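Local coordinates for protein extracellular ligand-binding receptor (Verminephrobacter eiseniae, PDB 4M88) that probably binds an amino acid or a related small solute outside the cytoplasm and delivers it to an ABC transporter, at residues L7-P12 and A22-G27; A33-A38 and Q44-F49; L264-E269 and S294-G299. One frame throughout, in Å; residues are numbered along the deposited sequence.

Contact 1 of 3, residues L7-P12 and A22-G27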
ATOM      1  N   LEU A   7      19.511   6.449   1.259  1.00 12.49           N
ATOM      2  CA  LEU A   7      18.047   6.424   1.291  1.00 12.28           C
ATOM      3  C   LEU A   7      17.641   5.946   2.665  1.00 13.26           C
ATOM      4  O   LEU A   7      18.387   5.214   3.320  1.00 15.87           O
ATOM      5  CB  LEU A   7      17.505   5.461   0.241  1.00 15.13           C
ATOM      6  CG  LEU A   7      17.981   5.713  -1.191  1.00 19.60           C
ATOM      7  CD1 LEU A   7      17.632   4.543  -2.093  1.00 22.52           C
ATOM      8  CD2 LEU A   7      17.395   7.025  -1.743  1.00 16.77           C
ATOM      9  N   GLY A   8      16.464   6.351   3.124  1.00 13.50           N
ATOM     10  CA  GLY A   8      16.037   5.948   4.450  1.00 17.88           C
ATOM     11  C   GLY A   8      14.693   5.264   4.403  1.00 19.53           C
ATOM     12  O   GLY A   8      13.854   5.592   3.564  1.00 17.34           O
ATOM     13  N   GLN A   9      14.486   4.289   5.281  1.00 14.77           N
ATOM     14  CA  GLN A   9      13.137   3.786   5.487  1.00 13.85           C
ATOM     15  C   GLN A   9      12.796   3.879   6.958  1.00 14.81           C
ATOM     16  O   GLN A   9      13.415   3.203   7.800  1.00 14.90           O
ATOM     17  CB  GLN A   9      12.968   2.340   5.010  1.00 14.44           C
ATOM     18  CG  GLN A   9      11.533   1.827   5.229  1.00 15.39           C
ATOM     19  CD  GLN A   9      11.394   0.317   5.087  1.00 17.40           C
ATOM     20  OE1 GLN A   9      12.368  -0.386   4.824  1.00 19.44           O
ATOM     21  NE2 GLN A   9      10.174  -0.188   5.290  1.00 17.57           N
ATOM     22  N   ILE A  10      11.825   4.727   7.276  1.00 13.59           N
ATOM     23  CA  ILE A  10      11.251   4.739   8.613  1.00 13.36           C
ATOM     24  C   ILE A  10       9.993   3.887   8.563  1.00 19.72           C
ATOM     25  O   ILE A  10       9.109   4.123   7.739  1.00 19.48           O
ATOM     26  CB  ILE A  10      10.889   6.151   9.073  1.00 13.41           C
ATOM     27  CG1 ILE A  10      12.138   7.043   9.084  1.00 12.66           C
ATOM     28  CG2 ILE A  10      10.272   6.102  10.452  1.00 13.98           C
ATOM     29  CD1 ILE A  10      11.840   8.503   9.444  1.00 17.93           C
ATOM     30  N   GLY A  11       9.905   2.889   9.435  1.00 14.19           N
ATOM     31  CA  GLY A  11       8.821   1.933   9.310  1.00 14.83           C
ATOM     32  C   GLY A  11       8.439   1.334  10.643  1.00 12.58           C
ATOM     33  O   GLY A  11       9.197   1.409  11.611  1.00 15.47           O
ATOM     34  N   PRO A  12       7.242   0.745  10.712  1.00 16.51           N
ATOM     35  CA  PRO A  12       6.785   0.127  11.953  1.00 13.29           C
ATOM     36  C   PRO A  12       7.382  -1.270  12.129  1.00 15.74           C
ATOM     37  O   PRO A  12       6.658  -2.273  12.066  1.00 14.49           O
ATOM     38  CB  PRO A  12       5.264   0.059  11.758  1.00 14.30           C
ATOM     39  CG  PRO A  12       5.098  -0.071  10.258  1.00 13.71           C
ATOM     40  CD  PRO A  12       6.221   0.721   9.648  1.00 15.74           C
ATOM     41  N   ALA A  22       8.618  -5.447   7.375  1.00 14.98           N
ATOM     42  CA  ALA A  22       9.718  -6.303   6.946  1.00 17.57           C
ATOM     43  C   ALA A  22       9.614  -6.610   5.449  1.00 17.14           C
ATOM     44  O   ALA A  22      10.630  -6.697   4.754  1.00 15.26           O
ATOM     45  CB  ALA A  22       9.727  -7.601   7.761  1.00 17.55           C
ATOM     46  N   GLY A  23       8.388  -6.784   4.964  1.00 18.60           N
ATOM     47  CA  GLY A  23       8.144  -7.035   3.548  1.00 16.84           C
ATOM     48  C   GLY A  23       8.530  -5.858   2.664  1.00 14.00           C
ATOM     49  O   GLY A  23       9.224  -6.027   1.651  1.00 12.96           O
ATOM     50  N   LEU A  24       8.089  -4.659   3.037  1.00 13.71           N
ATOM     51  CA  LEU A  24       8.519  -3.450   2.334  1.00 12.05           C
ATOM     52  C   LEU A  24      10.033  -3.353   2.334  1.00 10.74           C
ATOM     53  O   LEU A  24      10.648  -3.034   1.318  1.00 12.63           O
ATOM     54  CB  LEU A  24       7.950  -2.185   2.997  1.00 13.19           C
ATOM     55  CG  LEU A  24       6.492  -1.800   2.786  1.00 17.32           C
ATOM     56  CD1 LEU A  24       6.202  -0.552   3.616  1.00 20.84           C
ATOM     57  CD2 LEU A  24       6.209  -1.535   1.318  1.00 14.42           C
ATOM     58  N   ASN A  25      10.636  -3.609   3.491  1.00 10.20           N
ATOM     59  CA  ASN A  25      12.084  -3.507   3.635  1.00 10.93           C
ATOM     60  C   ASN A  25      12.811  -4.515   2.730  1.00 13.25           C
ATOM     61  O   ASN A  25      13.831  -4.194   2.120  1.00 12.36           O
ATOM     62  CB  ASN A  25      12.463  -3.713   5.103  1.00 14.43           C
ATOM     63  CG  ASN A  25      13.953  -3.561   5.363  1.00 19.81           C
ATOM     64  OD1 ASN A  25      14.633  -4.528   5.705  1.00 23.87           O
ATOM     65  ND2 ASN A  25      14.465  -2.344   5.216  1.00 17.01           N
ATOM     66  N   GLN A  26      12.294  -5.734   2.664  1.00 11.52           N
ATOM     67  CA  GLN A  26      12.870  -6.767   1.798  1.00 13.07           C
ATOM     68  C   GLN A  26      12.863  -6.349   0.334  1.00 10.97           C
ATOM     69  O   GLN A  26      13.846  -6.553  -0.395  1.00 14.55           O
ATOM     70  CB  GLN A  26      12.117  -8.085   1.978  1.00 10.76           C
ATOM     71  CG  GLN A  26      12.491  -8.800   3.274  1.00 17.15           C
ATOM     72  CD  GLN A  26      11.420  -9.777   3.729  1.00 21.29           C
ATOM     73  OE1 GLN A  26      10.411  -9.962   3.054  1.00 17.45           O
ATOM     74  NE2 GLN A  26      11.634 -10.404   4.883  1.00 25.99           N
ATOM     75  N   GLY A  27      11.756  -5.774  -0.104  1.00 11.78           N
ATOM     76  CA  GLY A  27      11.636  -5.342  -1.489  1.00 13.54           C
ATOM     77  C   GLY A  27      12.576  -4.195  -1.797  1.00 12.98           C
ATOM     78  O   GLY A  27      13.180  -4.131  -2.872  1.00  9.74           O
TER

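Contact 2 of 3, residues A33-A38 and Q44-F49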
ATOM      1  N   ALA A  33      20.169  -3.915  -3.988  1.00 12.93           N
ATOM      2  CA  ALA A  33      21.205  -4.877  -4.324  1.00 17.09           C
ATOM      3  C   ALA A  33      21.330  -5.063  -5.837  1.00 15.94           C
ATOM      4  O   ALA A  33      22.439  -5.176  -6.374  1.00 14.33           O
ATOM      5  CB  ALA A  33      20.942  -6.230  -3.623  1.00 17.66           C
ATOM      6  N   GLN A  34      20.190  -5.110  -6.516  1.00 14.13           N
ATOM      7  CA  GLN A  34      20.134  -5.238  -7.962  1.00 19.23           C
ATOM      8  C   GLN A  34      20.763  -3.979  -8.566  1.00 16.43           C
ATOM      9  O   GLN A  34      21.615  -4.056  -9.457  1.00 14.08           O
ATOM     10  CB  GLN A  34      18.666  -5.409  -8.395  1.00 20.10           C
ATOM     11  CG  GLN A  34      18.429  -5.941  -9.808  1.00 28.78           C
ATOM     12  CD  GLN A  34      16.939  -6.159 -10.138  1.00 28.68           C
ATOM     13  OE1 GLN A  34      16.118  -5.250 -10.001  1.00 24.19           O
ATOM     14  NE2 GLN A  34      16.598  -7.368 -10.596  1.00 22.80           N
ATOM     15  N   ALA A  35      20.369  -2.819  -8.047  1.00 15.04           N
ATOM     16  CA  ALA A  35      20.908  -1.542  -8.526  1.00 17.98           C
ATOM     17  C   ALA A  35      22.419  -1.461  -8.334  1.00 16.14           C
ATOM     18  O   ALA A  35      23.137  -0.993  -9.221  1.00 16.99           O
ATOM     19  CB  ALA A  35      20.220  -0.375  -7.830  1.00 16.64           C
ATOM     20  N   ASN A  36      22.907  -1.918  -7.183  1.00 12.47           N
ATOM     21  CA  ASN A  36      24.352  -1.885  -6.923  1.00 12.16           C
ATOM     22  C   ASN A  36      25.147  -2.880  -7.761  1.00 14.36           C
ATOM     23  O   ASN A  36      26.283  -2.600  -8.151  1.00 16.67           O
ATOM     24  CB  ASN A  36      24.657  -2.050  -5.435  1.00 12.88           C
ATOM     25  CG  ASN A  36      24.261  -0.821  -4.623  1.00 18.58           C
ATOM     26  OD1 ASN A  36      24.226   0.297  -5.145  1.00 18.65           O
ATOM     27  ND2 ASN A  36      23.940  -1.028  -3.355  1.00 16.93           N
ATOM     28  N   LYS A  37      24.553  -4.038  -8.039  1.00 13.36           N
ATOM     29  CA  LYS A  37      25.186  -5.010  -8.932  1.00 14.66           C
ATOM     30  C   LYS A  37      25.334  -4.424 -10.327  1.00 18.33           C
ATOM     31  O   LYS A  37      26.232  -4.809 -11.075  1.00 19.85           O
ATOM     32  CB  LYS A  37      24.363  -6.296  -9.012  1.00 19.98           C
ATOM     33  CG  LYS A  37      24.515  -7.225  -7.822  1.00 27.30           C
ATOM     34  CD  LYS A  37      24.001  -8.622  -8.173  1.00 39.48           C
ATOM     35  CE  LYS A  37      24.065  -9.570  -6.980  1.00 48.14           C
ATOM     36  NZ  LYS A  37      24.041 -11.012  -7.392  1.00 51.24           N
ATOM     37  N   ALA A  38      24.438  -3.506 -10.673  1.00 15.62           N
ATOM     38  CA  ALA A  38      24.466  -2.841 -11.978  1.00 19.02           C
ATOM     39  C   ALA A  38      25.295  -1.553 -11.944  1.00 24.76           C
ATOM     40  O   ALA A  38      25.205  -0.732 -12.858  1.00 29.53           O
ATOM     41  CB  ALA A  38      23.058  -2.561 -12.467  1.00 18.91           C
ATOM     42  N   GLN A  44      28.043   5.942  -7.967  1.00 23.90           N
ATOM     43  CA  GLN A  44      27.823   5.842  -6.518  1.00 20.23           C
ATOM     44  C   GLN A  44      26.910   4.694  -6.072  1.00 19.55           C
ATOM     45  O   GLN A  44      25.837   4.476  -6.629  1.00 14.45           O
ATOM     46  CB  GLN A  44      27.278   7.162  -5.969  1.00 22.96           C
ATOM     47  CG  GLN A  44      28.265   8.320  -6.048  1.00 28.03           C
ATOM     48  CD  GLN A  44      27.924   9.443  -5.075  1.00 33.78           C
ATOM     49  OE1 GLN A  44      27.219   9.236  -4.092  1.00 32.76           O
ATOM     50  NE2 GLN A  44      28.428  10.638  -5.352  1.00 39.47           N
ATOM     51  N   LYS A  45      27.341   3.975  -5.041  1.00 16.71           N
ATOM     52  CA  LYS A  45      26.549   2.892  -4.474  1.00 13.50           C
ATOM     53  C   LYS A  45      25.345   3.444  -3.707  1.00 15.14           C
ATOM     54  O   LYS A  45      25.409   4.533  -3.134  1.00 17.42           O
ATOM     55  CB  LYS A  45      27.423   2.048  -3.536  1.00 20.02           C
ATOM     56  CG  LYS A  45      26.660   1.004  -2.723  1.00 25.91           C
ATOM     57  CD  LYS A  45      27.522   0.391  -1.613  1.00 40.18           C
ATOM     58  CE  LYS A  45      26.749  -0.657  -0.814  1.00 44.19           C
ATOM     59  NZ  LYS A  45      27.647  -1.444   0.085  1.00 47.71           N
ATOM     60  N   LEU A  46      24.252   2.693  -3.715  1.00 12.63           N
ATOM     61  CA  LEU A  46      23.059   3.044  -2.950  1.00 14.85           C
ATOM     62  C   LEU A  46      23.104   2.357  -1.590  1.00 15.50           C
ATOM     63  O   LEU A  46      23.438   1.180  -1.497  1.00 20.76           O
ATOM     64  CB  LEU A  46      21.805   2.623  -3.712  1.00 17.25           C
ATOM     65  CG  LEU A  46      21.497   3.453  -4.964  1.00 22.53           C
ATOM     66  CD1 LEU A  46      21.740   2.670  -6.230  1.00 29.36           C
ATOM     67  CD2 LEU A  46      20.070   3.936  -4.927  1.00 28.27           C
ATOM     68  N   THR A  47      22.798   3.099  -0.527  1.00 14.25           N
ATOM     69  CA  THR A  47      22.749   2.502   0.802  1.00 15.34           C
ATOM     70  C   THR A  47      21.422   2.827   1.456  1.00 18.59           C
ATOM     71  O   THR A  47      20.798   3.838   1.137  1.00 18.59           O
ATOM     72  CB  THR A  47      23.889   3.005   1.691  1.00 26.40           C
ATOM     73  OG1 THR A  47      23.926   4.437   1.657  1.00 30.19           O
ATOM     74  CG2 THR A  47      25.208   2.481   1.184  1.00 32.70           C
ATOM     75  N   LEU A  48      20.990   1.955   2.356  1.00 11.99           N
ATOM     76  CA  LEU A  48      19.726   2.149   3.047  1.00 14.19           C
ATOM     77  C   LEU A  48      19.979   2.159   4.536  1.00 18.66           C
ATOM     78  O   LEU A  48      20.691   1.300   5.058  1.00 23.52           O
ATOM     79  CB  LEU A  48      18.755   1.014   2.716  1.00 15.48           C
ATOM     80  CG  LEU A  48      17.378   1.142   3.367  1.00 13.13           C
ATOM     81  CD1 LEU A  48      16.557   2.277   2.740  1.00 12.06           C
ATOM     82  CD2 LEU A  48      16.617  -0.184   3.305  1.00 18.91           C
ATOM     83  N   PHE A  49      19.423   3.135   5.234  1.00 13.02           N
ATOM     84  CA  PHE A  49      19.375   3.000   6.679  1.00 21.99           C
ATOM     85  C   PHE A  49      17.923   2.853   7.069  1.00 20.12           C
ATOM     86  O   PHE A  49      17.025   3.223   6.305  1.00 19.05           O
ATOM     87  CB  PHE A  49      20.017   4.180   7.383  1.00 21.99           C
ATOM     88  CG  PHE A  49      19.229   5.437   7.278  1.00 23.55           C
ATOM     89  CD1 PHE A  49      18.295   5.765   8.251  1.00 21.45           C
ATOM     90  CD2 PHE A  49      19.417   6.293   6.208  1.00 27.91           C
ATOM     91  CE1 PHE A  49      17.549   6.925   8.149  1.00 27.61           C
ATOM     92  CE2 PHE A  49      18.687   7.464   6.102  1.00 29.84           C
ATOM     93  CZ  PHE A  49      17.750   7.779   7.068  1.00 26.52           C
TER

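Contact 3 of 3, residues L264-E269 and S294-G299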
ATOM      1  N   LEU A 264       4.697  -9.631 -16.940  1.00 18.01           N
ATOM      2  CA  LEU A 264       5.405  -8.391 -17.280  1.00 19.17           C
ATOM      3  C   LEU A 264       6.899  -8.465 -16.978  1.00 19.03           C
ATOM      4  O   LEU A 264       7.319  -9.201 -16.089  1.00 18.96           O
ATOM      5  CB  LEU A 264       4.820  -7.216 -16.497  1.00 21.33           C
ATOM      6  CG  LEU A 264       3.327  -6.951 -16.634  1.00 25.30           C
ATOM      7  CD1 LEU A 264       2.933  -5.759 -15.770  1.00 25.06           C
ATOM      8  CD2 LEU A 264       2.983  -6.711 -18.082  1.00 27.95           C
ATOM      9  N   PRO A 265       7.710  -7.691 -17.717  1.00 18.58           N
ATOM     10  CA  PRO A 265       9.141  -7.602 -17.412  1.00 20.70           C
ATOM     11  C   PRO A 265       9.395  -7.203 -15.959  1.00 18.13           C
ATOM     12  O   PRO A 265      10.310  -7.743 -15.336  1.00 20.10           O
ATOM     13  CB  PRO A 265       9.627  -6.494 -18.352  1.00 22.96           C
ATOM     14  CG  PRO A 265       8.722  -6.591 -19.527  1.00 22.72           C
ATOM     15  CD  PRO A 265       7.369  -7.000 -18.974  1.00 20.27           C
ATOM     16  N   VAL A 266       8.590  -6.295 -15.410  1.00 15.60           N
ATOM     17  CA  VAL A 266       8.842  -5.831 -14.044  1.00 13.63           C
ATOM     18  C   VAL A 266       8.596  -6.955 -13.014  1.00 13.20           C
ATOM     19  O   VAL A 266       9.269  -7.025 -11.978  1.00 14.29           O
ATOM     20  CB  VAL A 266       8.044  -4.549 -13.717  1.00 18.23           C
ATOM     21  CG1 VAL A 266       6.543  -4.812 -13.755  1.00 18.81           C
ATOM     22  CG2 VAL A 266       8.479  -3.972 -12.372  1.00 18.92           C
ATOM     23  N   GLN A 267       7.645  -7.839 -13.301  1.00 15.41           N
ATOM     24  CA  GLN A 267       7.412  -8.986 -12.426  1.00 17.15           C
ATOM     25  C   GLN A 267       8.634  -9.897 -12.396  1.00 14.31           C
ATOM     26  O   GLN A 267       9.044 -10.370 -11.333  1.00 17.11           O
ATOM     27  CB  GLN A 267       6.165  -9.756 -12.863  1.00 16.71           C
ATOM     28  CG  GLN A 267       4.867  -9.034 -12.506  1.00 15.86           C
ATOM     29  CD  GLN A 267       3.682  -9.563 -13.280  1.00 19.61           C
ATOM     30  OE1 GLN A 267       3.752  -9.731 -14.497  1.00 27.21           O
ATOM     31  NE2 GLN A 267       2.584  -9.836 -12.578  1.00 17.52           N
ATOM     32  N   ARG A 268       9.226 -10.133 -13.562  1.00 16.60           N
ATOM     33  CA  ARG A 268      10.379 -11.019 -13.643  1.00 17.17           C
ATOM     34  C   ARG A 268      11.623 -10.393 -13.009  1.00 14.94           C
ATOM     35  O   ARG A 268      12.409 -11.087 -12.356  1.00 15.24           O
ATOM     36  CB  ARG A 268      10.656 -11.404 -15.095  1.00 20.73           C
ATOM     37  CG  ARG A 268       9.541 -12.194 -15.734  1.00 24.38           C
ATOM     38  CD  ARG A 268       9.791 -12.376 -17.230  1.00 29.96           C
ATOM     39  NE  ARG A 268       8.547 -12.181 -17.965  1.00 40.74           N
ATOM     40  CZ  ARG A 268       8.374 -11.298 -18.941  1.00 39.37           C
ATOM     41  NH1 ARG A 268       9.378 -10.532 -19.341  1.00 38.02           N
ATOM     42  NH2 ARG A 268       7.194 -11.196 -19.530  1.00 44.48           N
ATOM     43  N   GLU A 269      11.797  -9.089 -13.203  1.00 15.25           N
ATOM     44  CA  GLU A 269      12.915  -8.360 -12.599  1.00 14.91           C
ATOM     45  C   GLU A 269      12.809  -8.303 -11.070  1.00 13.62           C
ATOM     46  O   GLU A 269      13.810  -8.436 -10.361  1.00 14.19           O
ATOM     47  CB  GLU A 269      13.011  -6.950 -13.198  1.00 16.57           C
ATOM     48  CG  GLU A 269      13.407  -6.980 -14.677  1.00 25.30           C
ATOM     49  CD  GLU A 269      13.229  -5.652 -15.392  1.00 32.43           C
ATOM     50  OE1 GLU A 269      12.412  -4.817 -14.941  1.00 29.07           O
ATOM     51  OE2 GLU A 269      13.906  -5.458 -16.425  1.00 36.63           O
ATOM     52  N   SER A 294       8.915   1.135  -5.118  1.00 10.99           N
ATOM     53  CA  SER A 294       9.101   2.449  -4.521  1.00 11.09           C
ATOM     54  C   SER A 294      10.570   2.830  -4.633  1.00 14.12           C
ATOM     55  O   SER A 294      10.903   3.952  -5.022  1.00 14.57           O
ATOM     56  CB  SER A 294       8.624   2.472  -3.071  1.00 15.40           C
ATOM     57  OG  SER A 294       7.227   2.256  -3.003  1.00 18.60           O
ATOM     58  N   ALA A 295      11.442   1.887  -4.306  1.00 11.29           N
ATOM     59  CA  ALA A 295      12.881   2.106  -4.416  1.00 12.13           C
ATOM     60  C   ALA A 295      13.292   2.248  -5.877  1.00 11.31           C
ATOM     61  O   ALA A 295      14.106   3.106  -6.219  1.00 11.04           O
ATOM     62  CB  ALA A 295      13.653   0.973  -3.736  1.00 11.75           C
ATOM     63  N   ARG A 296      12.734   1.419  -6.753  1.00 10.46           N
ATOM     64  CA  ARG A 296      13.104   1.491  -8.156  1.00 11.31           C
ATOM     65  C   ARG A 296      12.689   2.813  -8.816  1.00 13.65           C
ATOM     66  O   ARG A 296      13.351   3.297  -9.728  1.00 12.99           O
ATOM     67  CB  ARG A 296      12.533   0.312  -8.937  1.00  9.89           C
ATOM     68  CG  ARG A 296      12.997   0.303 -10.378  1.00 15.40           C
ATOM     69  CD  ARG A 296      12.848  -1.066 -11.013  1.00 16.56           C
ATOM     70  NE  ARG A 296      13.149  -1.001 -12.436  1.00 18.55           N
ATOM     71  CZ  ARG A 296      12.998  -2.021 -13.271  1.00 21.46           C
ATOM     72  NH1 ARG A 296      12.556  -3.188 -12.808  1.00 18.40           N
ATOM     73  NH2 ARG A 296      13.281  -1.867 -14.561  1.00 22.97           N
ATOM     74  N   THR A 297      11.592   3.398  -8.347  1.00 11.37           N
ATOM     75  CA  THR A 297      11.172   4.719  -8.826  1.00 12.94           C
ATOM     76  C   THR A 297      12.262   5.754  -8.570  1.00 10.93           C
ATOM     77  O   THR A 297      12.592   6.556  -9.452  1.00 12.69           O
ATOM     78  CB  THR A 297       9.897   5.147  -8.105  1.00 12.47           C
ATOM     79  OG1 THR A 297       8.848   4.266  -8.505  1.00 13.19           O
ATOM     80  CG2 THR A 297       9.517   6.578  -8.457  1.00 15.82           C
ATOM     81  N   VAL A 298      12.830   5.723  -7.372  1.00 11.14           N
ATOM     82  CA  VAL A 298      13.940   6.607  -7.058  1.00 12.38           C
ATOM     83  C   VAL A 298      15.129   6.332  -7.973  1.00 15.37           C
ATOM     84  O   VAL A 298      15.727   7.260  -8.513  1.00 13.98           O
ATOM     85  CB  VAL A 298      14.368   6.487  -5.595  1.00 10.90           C
ATOM     86  CG1 VAL A 298      15.655   7.253  -5.368  1.00 11.16           C
ATOM     87  CG2 VAL A 298      13.266   7.011  -4.678  1.00 15.07           C
ATOM     88  N   GLY A 299      15.450   5.055  -8.154  1.00 15.59           N
ATOM     89  CA  GLY A 299      16.545   4.653  -9.023  1.00 15.33           C
ATOM     90  C   GLY A 299      16.348   5.110 -10.453  1.00 15.47           C
ATOM     91  O   GLY A 299      17.262   5.660 -11.077  1.00 16.07           O
TER

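Contact 1 of 3, residues L7-P12 and A22-G27
Gln9 reaches out from strand 4-11 and meets Asn25 on helix 18-37 through their side-chain amides, the one polar link in a contact whose touching residues are all buried. Asn25 ND2 donates to Gln9 OE1 over 2.9 Å, with an N-H...O angle of 161°. The acceptor lies almost in the amide plane of Asn25, while the donor is tilted about 20° from the carbonyl plane of Gln9, and the two amide planes are nearly coplanar. Gln9 gets there by stretching out: CG stands anti to the backbone N (chi1 -180°) and the chain runs on extended, to span the 7.6 Å between Gln9 CA and Asn25 CA. A glutamine suits the place because it combines that length with a neutral acceptor.

Leu24 supplies the apolar side. Its CB packs against the amide nitrogen, 3.8 Å from Gln9 NE2, and the two side chains cross at about a right angle. Asn25 CB also comes within 3.3 Å of Gln9 OE1, so the oxygen rests against the root of the side chain that binds it. With an alanine at Gln9, Asn25 ND2 would probably lose this acceptor and a gap would be likely to open between strand and helix beside Leu24.

Asn25 ND2 has a second acceptor in Glu50 OE2, and Asn25 OD1 takes a bond from Lys29 NZ. The contact lies within the beta-alpha-beta unit of strand 4-11, helix 18-37 and strand 45-52, where Gln9 also touches Ile28 of the helix and Leu24 touches Met79 in a loop.

Contact 2 of 3, residues A33-A38 and Q44-F49
Asn36, near the C-terminal end of helix 18-37, plugs its side-chain amide into the backbone of Leu46 in strand 45-52. This is the tight part of the contact. Leu46 N donates to Asn36 OD1 over 2.8 Å in an almost straight bond (176°), and Asn36 ND2 returns a bond of 2.9 Å to Leu46 O, lying in the carbonyl plane on a lone pair. The side chain leaves the helix with CG anti to its carbonyl carbon (chi1 -71°), which directs the amide to the strand. One residue earlier in the helix, Ala35 CB meets Leu46 CD1 at 3.8 Å; a methyl group is small enough to let the leucine lie close to the helix.

The looser side belongs to Lys45. It is exposed, and its extended aliphatic chain crosses the amide at about a right angle, with Lys45 CG 3.5 Å from Asn36 ND2. The lysine contributes its methylenes, which lie against the amide without competing for its bonds. Helix and strand run nearly antiparallel, their short axes 7.8 Å apart at 160°.

Leu46 packs on Leu7 and Leu32, while its peptide groups at the sheet margin are met by a side chain. Asparagine, with a donor and an acceptor on one short stem, imitates a neighbouring peptide: the chemistry implies that the outermost strand of the sheet has one residue's N-H and C=O satisfied by the helix preceding it.

Contact 3 of 3, residues L264-E269 and S294-G299
Val266, in the first turn of helix 265-277, is the first residue of its segment to approach Arg296 of helix 286-303. Its CG2 methyl comes obliquely to 4.2 Å from Arg296 NH1, a loose van der Waals approach that a compact branched residue can offer without blocking the guanidinium. Gln267, next along, faces elsewhere and ties up the start of its own helix: Gln267 OE1 accepts from Leu264 N, at the N-cap position, over 2.6 Å.

One turn beyond Val266, Glu269 supplies the acidic partner of the salt bridge. Arg296 NH1 donates to Glu269 OE1 at 2.7 Å (158°), and Arg296 NH2 adds a weak bond of 3.1 Å to the same Glu269 OE1. The single oxygen is therefore forked between two nitrogens. It sits at the edge of the guanidinium, in its plane, yet the arginine meets the carboxylate from above, 47° out of the carboxylate plane. Such a reach is possible because Arg296 leaves its helix with CG anti to the backbone N (chi1 -175°) and stays extended to NE, bridging two segments whose nearest CA atoms, of Val266 and Arg296, are 10.3 Å apart.

Arg296 NE pairs with Glu300 OE2, so one guanidinium serves two carboxylates and would probably help to keep both ionised. Tyr31 of helix 18-37 and Ile327 also touch its side chain. The arrangement is an interhelical salt bridge, long-range and partly buried, joining two successive helices on one lobe of the periplasmic binding protein fold.

How the contacts relate
Contacts 1 and 2 both use helix 18-37, and contact 3 is tied to that helix through Gln34; all three are structural packing within the fold. Contacts 1 and 2 have centres about 15 Å apart. Their strands are neighbours in the parallel sheet, joined by probable hydrogen bonds of Leu7 N to Thr47 O and of Gln9 N to Phe49 O, each 2.9 Å long. Contact 3 stands about 14 Å from contact 2 and about 16 Å from contact 1, centre to centre. It reaches contact 2 through a probable hydrogen bond of Gln34 NE2 to Glu269 O at 3.0 Å, and contact 1 by packing of Leu7 CD2 on Val298 CG1 at 4.0 Å.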